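PDB 5YY3: cyclopenase asqI from Emericella nidulans, which catalyses the zinc-dependent ring contraction of 4'-methoxycyclopenin to 4'-methoxyviridicatin, with loss of methyl isocyanate, in the biosynthesis of the aspoquinolone mycotoxins. Local coordinates for residues Y124-K129 against H190-G195; D179-D184 against M538-E543; H186-M191 against V552-W557. One frame throughout, in Å; residues are numbered along the deposited sequence.

In the fold
All three contacts use helix 180-193, which carries two of the zinc ligands, and together they are a worked example of how a metal-binding helix is fixed along its length. Interaction 2 holds its N-terminal end, interaction 3 its middle, with the zinc ligands His-186 and His-190, and interaction 1 its C-terminal end. The centres of interactions 2 and 3 lie about 10 Å apart, those of 1 and 3 about 11 Å and those of 1 and 2 about 19 Å. A salt bridge from Arg-554 NH2 to Asp-184 OD1, 2.9 Å long, ties 3 to 2, while Tyr-188 CE1 packs 3.5 Å from Thr-126 OG1 between 3 and 1. The third zinc ligand, His-218, comes from helix 210-231.

Interaction 1: residues Y124-K129 against H190-G195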
loop_
_atom_site.group_PDB
_atom_site.type_symbol
_atom_site.label_atom_id
_atom_site.label_comp_id
_atom_site.label_asym_id
_atom_site.label_seq_id
_atom_site.Cartn_x
_atom_site.Cartn_y
_atom_site.Cartn_z
ATOM N N TYR A 124 -5.552 43.648 -19.185
ATOM C CA TYR A 124 -5.444 44.741 -20.147
ATOM C C TYR A 124 -4.946 44.245 -21.508
ATOM O O TYR A 124 -5.615 44.437 -22.513
ATOM C CB TYR A 124 -4.519 45.837 -19.610
ATOM C CG TYR A 124 -4.145 46.843 -20.656
ATOM C CD1 TYR A 124 -5.077 47.755 -21.131
ATOM C CD2 TYR A 124 -2.858 46.873 -21.187
ATOM C CE1 TYR A 124 -4.739 48.681 -22.096
ATOM C CE2 TYR A 124 -2.507 47.797 -22.161
ATOM C CZ TYR A 124 -3.453 48.700 -22.608
ATOM O OH TYR A 124 -3.110 49.614 -23.576
ATOM N N LEU A 125 -3.783 43.602 -21.523
ATOM C CA LEU A 125 -3.198 43.059 -22.750
ATOM C C LEU A 125 -4.143 42.079 -23.438
ATOM O O LEU A 125 -4.326 42.143 -24.652
ATOM C CB LEU A 125 -1.862 42.372 -22.450
ATOM C CG LEU A 125 -0.738 43.308 -21.998
ATOM C CD1 LEU A 125 0.488 42.527 -21.549
ATOM C CD2 LEU A 125 -0.378 44.282 -23.105
ATOM N N THR A 126 -4.763 41.190 -22.664
ATOM C CA THR A 126 -5.648 40.171 -23.236
ATOM C C THR A 126 -6.810 40.769 -24.031
ATOM O O THR A 126 -7.225 40.217 -25.059
ATOM C CB THR A 126 -6.218 39.236 -22.137
ATOM O OG1 THR A 126 -5.146 38.503 -21.531
ATOM C CG2 THR A 126 -7.239 38.252 -22.713
ATOM N N HIS A 127 -7.320 41.910 -23.575
ATOM C CA HIS A 127 -8.530 42.476 -24.165
ATOM C C HIS A 127 -8.285 43.748 -24.977
ATOM O O HIS A 127 -9.219 44.331 -25.513
ATOM C CB HIS A 127 -9.555 42.730 -23.067
ATOM C CG HIS A 127 -9.946 41.491 -22.323
ATOM N ND1 HIS A 127 -10.971 40.668 -22.740
ATOM C CD2 HIS A 127 -9.440 40.927 -21.202
ATOM C CE1 HIS A 127 -11.082 39.653 -21.903
ATOM N NE2 HIS A 127 -10.167 39.785 -20.960
ATOM N N SER A 128 -7.023 44.155 -25.081
ATOM C CA SER A 128 -6.638 45.255 -25.959
ATOM C C SER A 128 -6.628 44.856 -27.429
ATOM O O SER A 128 -5.878 43.954 -27.829
ATOM C CB SER A 128 -5.258 45.775 -25.592
ATOM O OG SER A 128 -4.683 46.412 -26.722
ATOM N N LYS A 129 -7.441 45.537 -28.233
ATOM C CA LYS A 129 -7.492 45.264 -29.664
ATOM C C LYS A 129 -6.143 45.564 -30.298
ATOM O O LYS A 129 -5.707 44.865 -31.218
ATOM C CB LYS A 129 -8.588 46.074 -30.348
ATOM C CG LYS A 129 -8.651 45.824 -31.859
ATOM C CD LYS A 129 -10.057 45.982 -32.440
ATOM C CE LYS A 129 -10.031 45.775 -33.946
ATOM N NZ LYS A 129 -11.238 46.326 -34.634
ATOM N N HIS A 190 -8.111 32.984 -16.785
ATOM C CA HIS A 190 -8.665 33.971 -15.883
ATOM C C HIS A 190 -8.482 35.368 -16.456
ATOM O O HIS A 190 -9.354 36.223 -16.288
ATOM C CB HIS A 190 -8.045 33.819 -14.498
ATOM C CG HIS A 190 -8.590 32.645 -13.744
ATOM N ND1 HIS A 190 -9.944 32.415 -13.617
ATOM C CD2 HIS A 190 -7.974 31.616 -13.121
ATOM C CE1 HIS A 190 -10.140 31.308 -12.927
ATOM N NE2 HIS A 190 -8.963 30.802 -12.615
ATOM N N MET A 191 -7.377 35.596 -17.168
ATOM C CA MET A 191 -7.218 36.865 -17.855
ATOM C C MET A 191 -8.307 36.999 -18.911
ATOM O O MET A 191 -8.893 38.068 -19.076
ATOM C CB MET A 191 -5.841 36.988 -18.489
ATOM C CG MET A 191 -4.711 36.877 -17.487
ATOM S SD MET A 191 -3.136 36.974 -18.331
ATOM C CE MET A 191 -2.017 36.345 -17.100
ATOM N N VAL A 192 -8.584 35.911 -19.620
ATOM C CA VAL A 192 -9.641 35.924 -20.621
ATOM C C VAL A 192 -10.994 36.200 -19.984
ATOM O O VAL A 192 -11.729 37.091 -20.413
ATOM C CB VAL A 192 -9.705 34.603 -21.394
ATOM C CG1 VAL A 192 -11.042 34.482 -22.149
ATOM C CG2 VAL A 192 -8.551 34.524 -22.360
ATOM N N TYR A 193 -11.300 35.432 -18.944
ATOM C CA TYR A 193 -12.612 35.444 -18.315
ATOM C C TYR A 193 -12.945 36.792 -17.654
ATOM O O TYR A 193 -14.084 37.254 -17.735
ATOM C CB TYR A 193 -12.688 34.314 -17.282
ATOM C CG TYR A 193 -14.023 34.196 -16.597
ATOM C CD1 TYR A 193 -15.084 33.525 -17.211
ATOM C CD2 TYR A 193 -14.234 34.755 -15.332
ATOM C CE1 TYR A 193 -16.316 33.405 -16.590
ATOM C CE2 TYR A 193 -15.468 34.642 -14.701
ATOM C CZ TYR A 193 -16.508 33.968 -15.335
ATOM O OH TYR A 193 -17.745 33.862 -14.720
ATOM N N ARG A 194 -11.948 37.421 -17.028
ATOM C CA ARG A 194 -12.161 38.630 -16.214
ATOM C C ARG A 194 -12.374 39.917 -17.011
ATOM O O ARG A 194 -12.554 40.993 -16.428
ATOM C CB ARG A 194 -10.984 38.844 -15.270
ATOM C CG ARG A 194 -11.037 37.995 -14.025
ATOM C CD ARG A 194 -9.698 38.015 -13.339
ATOM N NE ARG A 194 -9.688 37.157 -12.160
ATOM C CZ ARG A 194 -8.636 37.016 -11.358
ATOM N NH1 ARG A 194 -7.506 37.684 -11.600
ATOM N NH2 ARG A 194 -8.718 36.212 -10.304
ATOM N N GLY A 195 -12.336 39.817 -18.334
ATOM C CA GLY A 195 -12.652 40.953 -19.175
ATOM C C GLY A 195 -14.152 41.018 -19.391
ATOM O O GLY A 195 -14.827 39.977 -19.448
#
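With CG of His-127 anti to its own carbonyl carbon (chi1 -60°) and the ring turned by a chi2 of -88°, the imidazole reaches the C-terminal end of helix 180-193, where Met-191 and Val-192 in the last turn and Gly-195 just beyond it meet the ring. The contact illustrates how a histidine at one helix end can donate to a carbonyl at the end of another. His-127 NE2 donates to Met-191 O over 2.8 Å, with an N-H...O angle of 152°, and the acceptor lies close to the ring plane, so the bond helps to set the rotation of the imidazole. The accepting carbonyl belongs to the residue directly after the zinc ligand His-190. Val-192 O is at the same edge, 3.0 Å from His-127 CE1. Donation means that NE2 carries a proton, and carbonyls gathered at a helix C-terminal end would probably stabilise any positive charge on the ring.

Over one face, offset toward the rim, sits the CA of Gly-195, 3.6 Å from the centroid of the His-127 ring in a CH-pi contact. The other face is backed by CG2 of the preceding residue, Thr-126. Thr-126 CG2 also lies 3.9 Å from Val-192 CA and 4.0 Å from Val-192 CG2. On the other branch, Thr-126 OG1 rests 3.5 Å from Met-191 CB, but its hydrogen bond is with Gly-122 within its own helix. Met-191 and Val-192 each run across the threonine side chain at about a right angle.

The contact lies within the helical, hemocyanin-like part of the protein, joining the C-terminal end of helix 114-127 to that of helix 180-193. Pro-138 and Pro-592, both in loops, pack on Thr-126, while Arg-194 leans on helix 77-92 and on helix 114-127.

Interaction 2: residues D179-D184 against M538-E543; sequences DYDLND and MGNYGE
Asp-181 OD1 accepts from Gly-542 N at 3.0 Å, nearly along the C-O axis and in a rather bent bond (135°), and is salt-bridged to Arg-536 as well. The other oxygen is held likewise: Tyr-541 N donates to Asp-181 OD2 over 2.9 Å in a nearly straight bond (175°) that uses the syn lone pair, and Lys-461 bridges to the same atom. The two cations would be expected to keep this buried aspartate ionised. A water 2.7 Å from Gly-539 O is also near Asp-181 OD1, but it has more acceptors in reach than protons, so that weak bond is doubtful.

Beside the polar grip, Tyr-180 lies against the backbone of the loop. Its CG is anti to the backbone N (chi1 173°), and Tyr-180 CD2 comes 3.6 Å from Tyr-541 CA. The two tyrosine side chains cross obliquely, with Tyr-180 CD2 3.9 Å from Tyr-541 CD1. Asp-181 OD2 lies over one face of the Tyr-541 ring, which also receives Lys-461 in a cation-pi contact; its hydroxyl is hydrogen-bonded to Glu-457. Asn-156 of the second subunit packs on the same tyrosine.

Asp-181, which receives the loop's N-H groups, stands in the first turn of a helix whose N-cap is another aspartate: Asp-179 OD1 accepts from Leu-182 N over 2.8 Å and, more weakly, from Asp-181 N. Acidic residues fit the electrostatics of a helix N-terminus, and Asp-181 thus joins the hemocyanin-type metal-binding region to the Ig-like region of this tyrosinase-family enzyme.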
loop_
_atom_site.group_PDB
_atom_site.type_symbol
_atom_site.label_atom_id
_atom_site.label_comp_id
_atom_site.label_asym_id
_atom_site.label_seq_id
_atom_site.Cartn_x
_atom_site.Cartn_y
_atom_site.Cartn_z
ATOM N N ASP A 179 0.999 20.132 -13.675
ATOM C CA ASP A 179 1.351 20.215 -15.083
ATOM C C ASP A 179 1.464 21.681 -15.513
ATOM O O ASP A 179 0.535 22.473 -15.320
ATOM C CB ASP A 179 0.341 19.472 -15.942
ATOM C CG ASP A 179 0.690 19.524 -17.405
ATOM O OD1 ASP A 179 0.461 20.580 -18.025
ATOM O OD2 ASP A 179 1.194 18.513 -17.941
ATOM N N TYR A 180 2.620 22.028 -16.073
ATOM C CA TYR A 180 2.894 23.401 -16.471
ATOM C C TYR A 180 1.826 23.934 -17.412
ATOM O O TYR A 180 1.385 25.068 -17.279
ATOM C CB TYR A 180 4.265 23.541 -17.166
ATOM C CG TYR A 180 4.427 24.946 -17.701
ATOM C CD1 TYR A 180 4.721 26.002 -16.835
ATOM C CD2 TYR A 180 4.184 25.244 -19.045
ATOM C CE1 TYR A 180 4.822 27.303 -17.296
ATOM C CE2 TYR A 180 4.281 26.548 -19.514
ATOM C CZ TYR A 180 4.596 27.570 -18.625
ATOM O OH TYR A 180 4.703 28.862 -19.061
ATOM N N ASP A 181 1.436 23.125 -18.395
ATOM C CA ASP A 181 0.560 23.620 -19.431
ATOM C C ASP A 181 -0.879 23.713 -18.928
ATOM O O ASP A 181 -1.633 24.580 -19.365
ATOM C CB ASP A 181 0.685 22.744 -20.688
ATOM C CG ASP A 181 2.078 22.840 -21.319
ATOM O OD1 ASP A 181 2.354 23.861 -21.990
ATOM O OD2 ASP A 181 2.909 21.917 -21.125
ATOM N N LEU A 182 -1.271 22.842 -18.009
ATOM C CA LEU A 182 -2.552 23.052 -17.346
ATOM C C LEU A 182 -2.498 24.374 -16.592
ATOM O O LEU A 182 -3.421 25.179 -16.652
ATOM C CB LEU A 182 -2.883 21.910 -16.385
ATOM C CG LEU A 182 -4.077 22.111 -15.455
ATOM C CD1 LEU A 182 -5.348 22.332 -16.250
ATOM C CD2 LEU A 182 -4.230 20.920 -14.506
ATOM N N ASN A 183 -1.402 24.608 -15.892
ATOM C CA ASN A 183 -1.312 25.793 -15.073
ATOM C C ASN A 183 -1.191 27.055 -15.905
ATOM O O ASN A 183 -1.827 28.078 -15.590
ATOM C CB ASN A 183 -0.145 25.670 -14.109
ATOM C CG ASN A 183 -0.540 24.969 -12.834
ATOM O OD1 ASN A 183 -1.043 25.602 -11.907
ATOM N ND2 ASN A 183 -0.348 23.647 -12.789
ATOM N N ASP A 184 -0.411 26.999 -16.980
ATOM C CA ASP A 184 -0.329 28.174 -17.838
ATOM C C ASP A 184 -1.676 28.422 -18.511
ATOM O O ASP A 184 -2.083 29.565 -18.661
ATOM C CB ASP A 184 0.767 28.063 -18.910
ATOM C CG ASP A 184 0.745 29.255 -19.878
ATOM O OD1 ASP A 184 1.141 30.368 -19.458
ATOM O OD2 ASP A 184 0.289 29.089 -21.038
ATOM N N MET A 538 -0.693 24.225 -28.654
ATOM C CA MET A 538 0.699 24.468 -28.369
ATOM C C MET A 538 1.345 23.129 -28.094
ATOM O O MET A 538 0.663 22.184 -27.704
ATOM C CB MET A 538 0.859 25.413 -27.164
ATOM C CG MET A 538 0.034 26.694 -27.269
ATOM S SD MET A 538 0.167 27.801 -25.851
ATOM C CE MET A 538 1.450 28.909 -26.441
ATOM N N GLY A 539 2.654 23.040 -28.301
ATOM C CA GLY A 539 3.402 21.898 -27.821
ATOM C C GLY A 539 3.589 22.054 -26.323
ATOM O O GLY A 539 3.092 23.024 -25.732
ATOM N N ASN A 540 4.293 21.110 -25.701
ATOM C CA ASN A 540 4.618 21.202 -24.277
ATOM C C ASN A 540 5.334 22.493 -23.920
ATOM O O ASN A 540 6.176 22.971 -24.693
ATOM C CB ASN A 540 5.495 20.025 -23.849
ATOM C CG ASN A 540 4.690 18.799 -23.506
ATOM O OD1 ASN A 540 3.449 18.827 -23.519
ATOM N ND2 ASN A 540 5.387 17.702 -23.212
ATOM N N TYR A 541 4.997 23.038 -22.748
ATOM C CA TYR A 541 5.629 24.243 -22.215
ATOM C C TYR A 541 5.393 25.464 -23.106
ATOM O O TYR A 541 6.255 26.345 -23.236
ATOM C CB TYR A 541 7.123 23.988 -21.986
ATOM C CG TYR A 541 7.314 22.701 -21.221
ATOM C CD1 TYR A 541 6.897 22.594 -19.893
ATOM C CD2 TYR A 541 7.856 21.575 -21.832
ATOM C CE1 TYR A 541 7.029 21.406 -19.190
ATOM C CE2 TYR A 541 7.996 20.386 -21.139
ATOM C CZ TYR A 541 7.579 20.308 -19.820
ATOM O OH TYR A 541 7.720 19.126 -19.136
ATOM N N GLY A 542 4.202 25.508 -23.700
ATOM C CA GLY A 542 3.767 26.658 -24.469
ATOM C C GLY A 542 4.532 26.889 -25.759
ATOM O O GLY A 542 4.492 27.993 -26.297
ATOM N N GLU A 543 5.231 25.870 -26.260
ATOM C CA GLU A 543 5.863 25.955 -27.582
ATOM C C GLU A 543 4.803 26.067 -28.666
ATOM O O GLU A 543 3.828 25.317 -28.663
ATOM C CB GLU A 543 6.752 24.739 -27.854
ATOM C CG GLU A 543 7.994 24.677 -26.989
ATOM C CD GLU A 543 9.051 25.675 -27.427
ATOM O OE1 GLU A 543 9.525 25.572 -28.587
ATOM O OE2 GLU A 543 9.393 26.571 -26.619
HETATM O O HOH W 1 0.834 22.875 -24.327
#

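Interaction 3: residues H186-M191 against V552-W557; sequences HYYWHM and VFRHGW
The loop 552-557 comes to helix 180-193 through a type I beta turn from Phe-553 to Gly-556, closed by the bond from Gly-556 N to Phe-553 O, and the backbones approach within 4.8 Å between the CA atoms of Trp-189 and His-555. The two central residues of the turn, Arg-554 and His-555, carry the contact.

Arg-554 is extended from CG to NE and covers one face of the Tyr-188 ring, its guanidinium only 5° from parallel with that ring. Arg-554 CB is 3.5 Å from Tyr-188 CD2, Arg-554 CD is 4.0 Å from the Tyr-188 ring centroid in a CH-pi contact, and Arg-554 NE is 3.7 Å from Tyr-188 CB. Farther on, Arg-554 NH2 meets the edge of Tyr-187, 3.9 Å from Tyr-187 CE2. The charged end is held by Asp-184 and by the carbonyls of Pro-138 and Pro-139.

Here the Ig-like region meets a helix of the hemocyanin-type metal domain. The zinc ligands His-186 and His-190 point their CB atoms away from the turn, consistent with the loop packing on the other side of the helix.

In His-555, chi1 of 56° puts CG between the backbone N and the carbonyl carbon, and the ring, turned by chi2, meets Tyr-188 and Trp-189. His-555 ND1 lies at the edge of the Tyr-188 ring, 3.4 Å from Tyr-188 CE2, with the ring planes at 71°. His-555 CD2 is 3.7 Å from Trp-189 CD1; Tyr-188, Trp-189 and His-555 form an aromatic cluster. Phe-553 CE1 covers one face of the imidazole, and Trp-189 packs on Val-213 and Val-217 of helix 210-231, which carries His-218.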
loop_
_atom_site.group_PDB
_atom_site.type_symbol
_atom_site.label_atom_id
_atom_site.label_comp_id
_atom_site.label_asym_id
_atom_site.label_seq_id
_atom_site.Cartn_x
_atom_site.Cartn_y
_atom_site.Cartn_z
ATOM N N HIS A 186 -4.701 27.692 -17.336
ATOM C CA HIS A 186 -5.615 28.173 -16.316
ATOM C C HIS A 186 -5.328 29.642 -16.020
ATOM O O HIS A 186 -6.231 30.436 -15.754
ATOM C CB HIS A 186 -5.463 27.322 -15.058
ATOM C CG HIS A 186 -6.246 27.807 -13.877
ATOM N ND1 HIS A 186 -7.579 27.514 -13.697
ATOM C CD2 HIS A 186 -5.867 28.538 -12.798
ATOM C CE1 HIS A 186 -7.991 28.042 -12.561
ATOM N NE2 HIS A 186 -6.973 28.666 -11.995
ATOM N N TYR A 187 -4.048 29.980 -16.071
ATOM C CA TYR A 187 -3.546 31.312 -15.766
ATOM C C TYR A 187 -4.032 32.316 -16.805
ATOM O O TYR A 187 -4.474 33.412 -16.466
ATOM C CB TYR A 187 -2.029 31.234 -15.703
ATOM C CG TYR A 187 -1.217 32.505 -15.720
ATOM C CD1 TYR A 187 -1.075 33.292 -14.573
ATOM C CD2 TYR A 187 -0.491 32.860 -16.854
ATOM C CE1 TYR A 187 -0.275 34.428 -14.575
ATOM C CE2 TYR A 187 0.309 33.983 -16.870
ATOM C CZ TYR A 187 0.418 34.761 -15.726
ATOM O OH TYR A 187 1.214 35.884 -15.752
ATOM N N TYR A 188 -3.975 31.927 -18.071
ATOM C CA TYR A 188 -4.474 32.784 -19.127
ATOM C C TYR A 188 -6.002 32.819 -19.112
ATOM O O TYR A 188 -6.602 33.845 -19.412
ATOM C CB TYR A 188 -3.943 32.313 -20.495
ATOM C CG TYR A 188 -4.405 33.162 -21.669
ATOM C CD1 TYR A 188 -4.058 34.514 -21.766
ATOM C CD2 TYR A 188 -5.186 32.616 -22.683
ATOM C CE1 TYR A 188 -4.488 35.301 -22.843
ATOM C CE2 TYR A 188 -5.614 33.392 -23.771
ATOM C CZ TYR A 188 -5.263 34.731 -23.845
ATOM O OH TYR A 188 -5.691 35.487 -24.920
ATOM N N TRP A 189 -6.627 31.704 -18.745
ATOM C CA TRP A 189 -8.082 31.613 -18.768
ATOM C C TRP A 189 -8.713 32.714 -17.931
ATOM O O TRP A 189 -9.717 33.305 -18.305
ATOM C CB TRP A 189 -8.555 30.249 -18.263
ATOM C CG TRP A 189 -10.023 29.985 -18.482
ATOM C CD1 TRP A 189 -10.595 29.463 -19.598
ATOM C CD2 TRP A 189 -11.098 30.221 -17.559
ATOM N NE1 TRP A 189 -11.958 29.359 -19.432
ATOM C CE2 TRP A 189 -12.290 29.818 -18.188
ATOM C CE3 TRP A 189 -11.165 30.731 -16.259
ATOM C CZ2 TRP A 189 -13.534 29.914 -17.572
ATOM C CZ3 TRP A 189 -12.417 30.827 -15.643
ATOM C CH2 TRP A 189 -13.576 30.419 -16.302
ATOM N N HIS A 190 -8.111 32.984 -16.785
ATOM C CA HIS A 190 -8.665 33.971 -15.883
ATOM C C HIS A 190 -8.482 35.368 -16.456
ATOM O O HIS A 190 -9.354 36.223 -16.288
ATOM C CB HIS A 190 -8.045 33.819 -14.498
ATOM C CG HIS A 190 -8.590 32.645 -13.744
ATOM N ND1 HIS A 190 -9.944 32.415 -13.617
ATOM C CD2 HIS A 190 -7.974 31.616 -13.121
ATOM C CE1 HIS A 190 -10.140 31.308 -12.927
ATOM N NE2 HIS A 190 -8.963 30.802 -12.615
ATOM N N MET A 191 -7.377 35.596 -17.168
ATOM C CA MET A 191 -7.218 36.865 -17.855
ATOM C C MET A 191 -8.307 36.999 -18.911
ATOM O O MET A 191 -8.893 38.068 -19.076
ATOM C CB MET A 191 -5.841 36.988 -18.489
ATOM C CG MET A 191 -4.711 36.877 -17.487
ATOM S SD MET A 191 -3.136 36.974 -18.331
ATOM C CE MET A 191 -2.017 36.345 -17.100
ATOM N N VAL A 552 -4.622 30.001 -31.262
ATOM C CA VAL A 552 -3.751 29.233 -30.385
ATOM C C VAL A 552 -4.523 28.557 -29.239
ATOM O O VAL A 552 -4.126 27.485 -28.766
ATOM C CB VAL A 552 -2.653 30.146 -29.806
ATOM C CG1 VAL A 552 -1.743 29.391 -28.863
ATOM C CG2 VAL A 552 -1.848 30.762 -30.942
ATOM N N PHE A 553 -5.634 29.173 -28.825
ATOM C CA PHE A 553 -6.458 28.693 -27.719
ATOM C C PHE A 553 -5.584 28.414 -26.494
ATOM O O PHE A 553 -5.590 27.311 -25.939
ATOM C CB PHE A 553 -7.273 27.463 -28.164
ATOM C CG PHE A 553 -8.493 27.200 -27.308
ATOM C CD1 PHE A 553 -8.876 28.108 -26.328
ATOM C CD2 PHE A 553 -9.325 26.113 -27.563
ATOM C CE1 PHE A 553 -9.998 27.892 -25.563
ATOM C CE2 PHE A 553 -10.475 25.903 -26.810
ATOM C CZ PHE A 553 -10.807 26.802 -25.806
ATOM N N ARG A 554 -4.823 29.431 -26.083
ATOM C CA ARG A 554 -3.867 29.277 -24.992
ATOM C C ARG A 554 -4.555 28.772 -23.730
ATOM O O ARG A 554 -3.978 27.999 -22.968
ATOM C CB ARG A 554 -3.141 30.594 -24.717
ATOM C CG ARG A 554 -2.042 30.508 -23.654
ATOM C CD ARG A 554 -1.428 31.878 -23.373
ATOM N NE ARG A 554 -0.682 31.926 -22.126
ATOM C CZ ARG A 554 -0.007 32.995 -21.708
ATOM N NH1 ARG A 554 -0.007 34.104 -22.441
ATOM N NH2 ARG A 554 0.671 32.960 -20.565
ATOM N N HIS A 555 -5.798 29.202 -23.524
ATOM C CA HIS A 555 -6.575 28.809 -22.344
ATOM C C HIS A 555 -7.451 27.574 -22.589
ATOM O O HIS A 555 -8.347 27.278 -21.803
ATOM C CB HIS A 555 -7.447 29.964 -21.876
ATOM C CG HIS A 555 -8.363 30.504 -22.936
ATOM N ND1 HIS A 555 -7.900 30.952 -24.158
ATOM C CD2 HIS A 555 -9.703 30.666 -22.958
ATOM C CE1 HIS A 555 -8.921 31.371 -24.882
ATOM N NE2 HIS A 555 -10.028 31.211 -24.179
ATOM N N GLY A 556 -7.189 26.852 -23.673
ATOM C CA GLY A 556 -7.828 25.563 -23.883
ATOM C C GLY A 556 -7.196 24.430 -23.063
ATOM O O GLY A 556 -6.314 24.648 -22.220
ATOM N N TRP A 557 -7.654 23.210 -23.305
ATOM C CA TRP A 557 -7.139 22.055 -22.583
ATOM C C TRP A 557 -5.800 21.575 -23.173
ATOM O O TRP A 557 -5.668 21.442 -24.381
ATOM C CB TRP A 557 -8.163 20.920 -22.602
ATOM C CG TRP A 557 -7.830 19.931 -21.562
ATOM C CD1 TRP A 557 -7.324 18.672 -21.746
ATOM C CD2 TRP A 557 -7.904 20.140 -20.155
ATOM N NE1 TRP A 557 -7.120 18.069 -20.529
ATOM C CE2 TRP A 557 -7.460 18.954 -19.529
ATOM C CE3 TRP A 557 -8.318 21.214 -19.349
ATOM C CZ2 TRP A 557 -7.396 18.811 -18.135
ATOM C CZ3 TRP A 557 -8.281 21.067 -17.968
ATOM C CH2 TRP A 557 -7.816 19.876 -17.376
#